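Local coordinates for protein histidine acid phosphatase (Bifidobacterium longum subsp. infantis, PDB 6RXD) that is a histidine acid phosphatase of the phytase type that probably releases phosphate from inositol hexakisphosphate and lower inositol phosphates, at residues A316-H319 with N320-T323; A362-N365 with E366-S369. One frame throughout, in Å; residues are numbered along the deposited sequence. Where two conformers were deposited one is given.

Interaction 1: A316-H319 with N320-T323; sequences ADMH and NENT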
# COMPACT_ATOMS: atom_id res chain seq x y z
N ALA A 316 5.02 -11.57 -8.22
CA ALA A 316 4.43 -10.60 -9.15
C ALA A 316 5.09 -9.23 -8.98
O ALA A 316 5.27 -8.49 -9.96
CB ALA A 316 2.93 -10.49 -8.93
N ASP A 317 5.42 -8.89 -7.74
CA ASP A 317 6.06 -7.61 -7.44
C ASP A 317 7.51 -7.62 -7.88
O ASP A 317 8.11 -6.56 -8.09
CB ASP A 317 5.98 -7.33 -5.93
CG ASP A 317 4.57 -7.08 -5.47
OD1 ASP A 317 4.38 -6.88 -4.25
OD2 ASP A 317 3.66 -7.05 -6.33
N MET A 318 8.06 -8.82 -8.02
CA MET A 318 9.46 -8.98 -8.42
C MET A 318 9.58 -9.37 -9.89
O MET A 318 10.54 -10.03 -10.30
CB MET A 318 10.17 -10.02 -7.55
CG MET A 318 10.11 -9.68 -6.06
SD MET A 318 11.22 -10.71 -5.07
CE MET A 318 12.81 -10.03 -5.54
N HIS A 319 8.59 -8.95 -10.68
CA HIS A 319 8.58 -9.26 -12.10
C HIS A 319 9.89 -8.89 -12.80
O HIS A 319 10.40 -9.64 -13.63
CB HIS A 319 7.41 -8.54 -12.76
CG HIS A 319 7.29 -8.80 -14.23
ND1 HIS A 319 7.94 -8.02 -15.17
CD2 HIS A 319 6.62 -9.75 -14.92
CE1 HIS A 319 7.66 -8.49 -16.38
NE2 HIS A 319 6.86 -9.53 -16.25
N ASN A 320 10.45 -7.72 -12.47
CA ASN A 320 11.65 -7.27 -13.17
C ASN A 320 12.87 -8.12 -12.83
O ASN A 320 13.83 -8.17 -13.59
CB ASN A 320 11.96 -5.80 -12.88
CG ASN A 320 10.91 -4.86 -13.43
OD1 ASN A 320 9.76 -5.25 -13.62
ND2 ASN A 320 11.31 -3.63 -13.71
N GLU A 321 12.84 -8.77 -11.68
CA GLU A 321 13.93 -9.61 -11.23
C GLU A 321 13.71 -11.05 -11.67
O GLU A 321 14.56 -11.91 -11.43
CB GLU A 321 14.04 -9.55 -9.69
CG GLU A 321 14.50 -8.19 -9.14
CD GLU A 321 13.41 -7.13 -9.15
OE1 GLU A 321 12.22 -7.48 -9.04
OE2 GLU A 321 13.75 -5.93 -9.26
N ASN A 322 12.57 -11.32 -12.28
CA ASN A 322 12.25 -12.68 -12.70
C ASN A 322 12.82 -12.88 -14.09
O ASN A 322 12.12 -12.72 -15.09
CB ASN A 322 10.72 -12.87 -12.70
CG ASN A 322 10.31 -14.30 -12.94
OD1 ASN A 322 11.12 -15.15 -13.34
ND2 ASN A 322 9.03 -14.58 -12.70
N THR A 323 14.10 -13.21 -14.14
CA THR A 323 14.84 -13.04 -15.38
C THR A 323 16.17 -13.77 -15.35
O THR A 323 16.76 -13.99 -14.29
CB THR A 323 15.10 -11.54 -15.63
OG1 THR A 323 15.69 -11.36 -16.93
CG2 THR A 323 16.05 -10.98 -14.57
O HOH W 1 10.22 -5.98 -10.05
O HOH W 2 10.28 -11.00 -16.16
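Where helix 301-317 gives way to a loop, the backbone winds on in 3-10 fashion: Glu321 N donates to Met318 O (3.0 Å) and Asn322 N to His319 O (3.1 Å). An inverse gamma turn centred on Asn322 follows. Glu321 carries much of the side-chain contact. Its chain bends at chi2 (77°) and folds back over the turn, which lays Glu321 OE1 3.2 Å from Met318 CA, with Met318 CB beside it. The same oxygen receives a bond from a water (2.7 Å to Glu321 OE1) that also donates to Asp317 O and accepts from Asn320 N, so that one water stitches the helix end to the following turn. Glu321 OE2 takes the backbone N-H of Gly102, where the start of helix 102-118 would probably stabilise a negative charge. With CG of His319 trans to the backbone N (chi1 -179°), the ring meets Asn320 OD1 at its edge, 3.7 Å from His319 ND1, with the ring and amide planes 71° apart; Asn320 ND2 is hydrogen-bonded to Gln106 OE1. A second water lies over one face of the imidazole, toward the rim, and donates to both His319 O and Asn322 O, bridging the two carbonyls. Asn322 CB rests 3.4 Å from His319 O, while Asn322 ND2 is hydrogen-bonded to Phe328 O. The turn stands close to the zinc ion bound by Glu94 and His326, with the Glu321 side chain about 7 Å from the metal. Met318 packs on Ile88, Ala91 and Asn92 of helix 75-95, whereas His319 and Asn320 lean on Gln103 of helix 102-118, so the turn bridges both.

Interaction 2: A362-N365 with E366-S369; sequences AGQN and ETYS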
# COMPACT_ATOMS: atom_id res chain seq x y z
N ALA A 362 -18.96 -2.77 12.09
CA ALA A 362 -19.93 -1.70 12.34
C ALA A 362 -20.03 -1.39 13.83
O ALA A 362 -19.99 -2.30 14.66
CB ALA A 362 -21.29 -2.08 11.79
N GLY A 363 -20.17 -0.11 14.17
CA GLY A 363 -20.28 0.29 15.56
C GLY A 363 -19.01 0.94 16.10
O GLY A 363 -18.97 1.32 17.27
N GLN A 364 -17.98 1.05 15.26
CA GLN A 364 -16.75 1.72 15.65
C GLN A 364 -16.16 2.50 14.47
O GLN A 364 -16.44 2.19 13.31
CB GLN A 364 -15.72 0.70 16.18
CG GLN A 364 -15.25 -0.35 15.15
CD GLN A 364 -14.18 0.16 14.20
OE1 GLN A 364 -13.28 0.92 14.59
NE2 GLN A 364 -14.28 -0.24 12.93
N ASN A 365 -15.34 3.50 14.78
CA ASN A 365 -14.53 4.15 13.74
C ASN A 365 -13.08 4.28 14.18
O ASN A 365 -12.32 5.05 13.59
CB ASN A 365 -15.09 5.53 13.36
CG ASN A 365 -15.16 6.49 14.55
OD1 ASN A 365 -14.69 6.19 15.64
ND2 ASN A 365 -15.76 7.66 14.33
N GLU A 366 -12.72 3.54 15.22
CA GLU A 366 -11.37 3.60 15.78
C GLU A 366 -10.31 3.14 14.79
O GLU A 366 -9.18 3.61 14.82
CB GLU A 366 -11.29 2.74 17.06
CG GLU A 366 -12.13 3.26 18.21
CD GLU A 366 -11.71 4.65 18.65
OE1 GLU A 366 -12.61 5.48 18.92
OE2 GLU A 366 -10.49 4.91 18.72
N THR A 367 -10.68 2.20 13.93
CA THR A 367 -9.69 1.68 12.98
C THR A 367 -9.24 2.69 11.93
O THR A 367 -8.12 2.60 11.43
CB THR A 367 -10.17 0.40 12.27
OG1 THR A 367 -11.41 0.67 11.60
CG2 THR A 367 -10.36 -0.74 13.26
N TYR A 368 -10.10 3.64 11.57
CA TYR A 368 -9.72 4.56 10.49
C TYR A 368 -9.75 6.04 10.82
O TYR A 368 -9.26 6.85 10.03
CB TYR A 368 -10.53 4.29 9.23
CG TYR A 368 -12.02 4.42 9.39
CD1 TYR A 368 -12.65 5.64 9.19
CD2 TYR A 368 -12.80 3.31 9.69
CE1 TYR A 368 -14.02 5.74 9.32
CE2 TYR A 368 -14.15 3.41 9.81
CZ TYR A 368 -14.76 4.62 9.62
OH TYR A 368 -16.13 4.69 9.73
N SER A 369 -10.31 6.40 11.97
CA SER A 369 -10.30 7.80 12.40
C SER A 369 -8.87 8.30 12.54
O SER A 369 -8.61 9.51 12.52
CB SER A 369 -11.05 7.97 13.72
OG SER A 369 -10.41 7.26 14.77
O HOH W 3 -15.36 4.06 17.62
O HOH W 4 -12.42 7.03 16.69
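An alpha turn is closed by Asn365 and Ser369, Ser369 N donating to Asn365 O at 2.9 Å; Tyr368 N adds a weak bond to the same oxygen. The second set of bonds joins side chain to backbone and side chain to side chain. Gln364 doubles back at chi2 (80°), which turns its amide toward Thr367: Gln364 OE1 accepts the N-H of Thr367, at 3.0 Å from Thr367 N and in the carbonyl plane, and Gln364 NE2 donates to Thr367 OG1 at 3.3 Å, the hydroxyl oxygen lying close to the amide plane. Bonds to Thr367 from both ends of the amide, with a further one from NE2 to Tyr361 O, fix its rotation, and Thr367 OG1 is also bonded to Gly358 O. In the packing, Asn365 O stands over the centre of one face of the Tyr368 ring, and Asn365 CB lies 3.9 Å from Tyr368 CZ, while helix 400-410 meets the ring through Pro405, Ala408 and Leu409. Phe217 of helix 206-220 touches Gln364, Glu366 and Thr367. Solvent completes this surface turn: one water donates to Asn365 OD1 at 2.6 Å and lies 2.8 Å from Ser369 OG.

Overall arrangement
From the N terminus, the chain reaches interaction 1 at the end of helix 301-317, where 316-323 makes a tight turn into the loop that precedes helix 339-357. Interaction 2 follows in series, in the loop between helix 339-357 and helix 372-386. Each is a local closure within one continuous stretch, and the two neither nest nor cross. The centres of interaction 1 and interaction 2 lie about 37 Å apart, on opposite sides of the centre of the chain, and the two do not touch. Interaction 1 ties the exit of its helix to helices 75-95 and 102-118 near a bound zinc ion; interaction 2 brings its loop against helices 206-220 and 400-410.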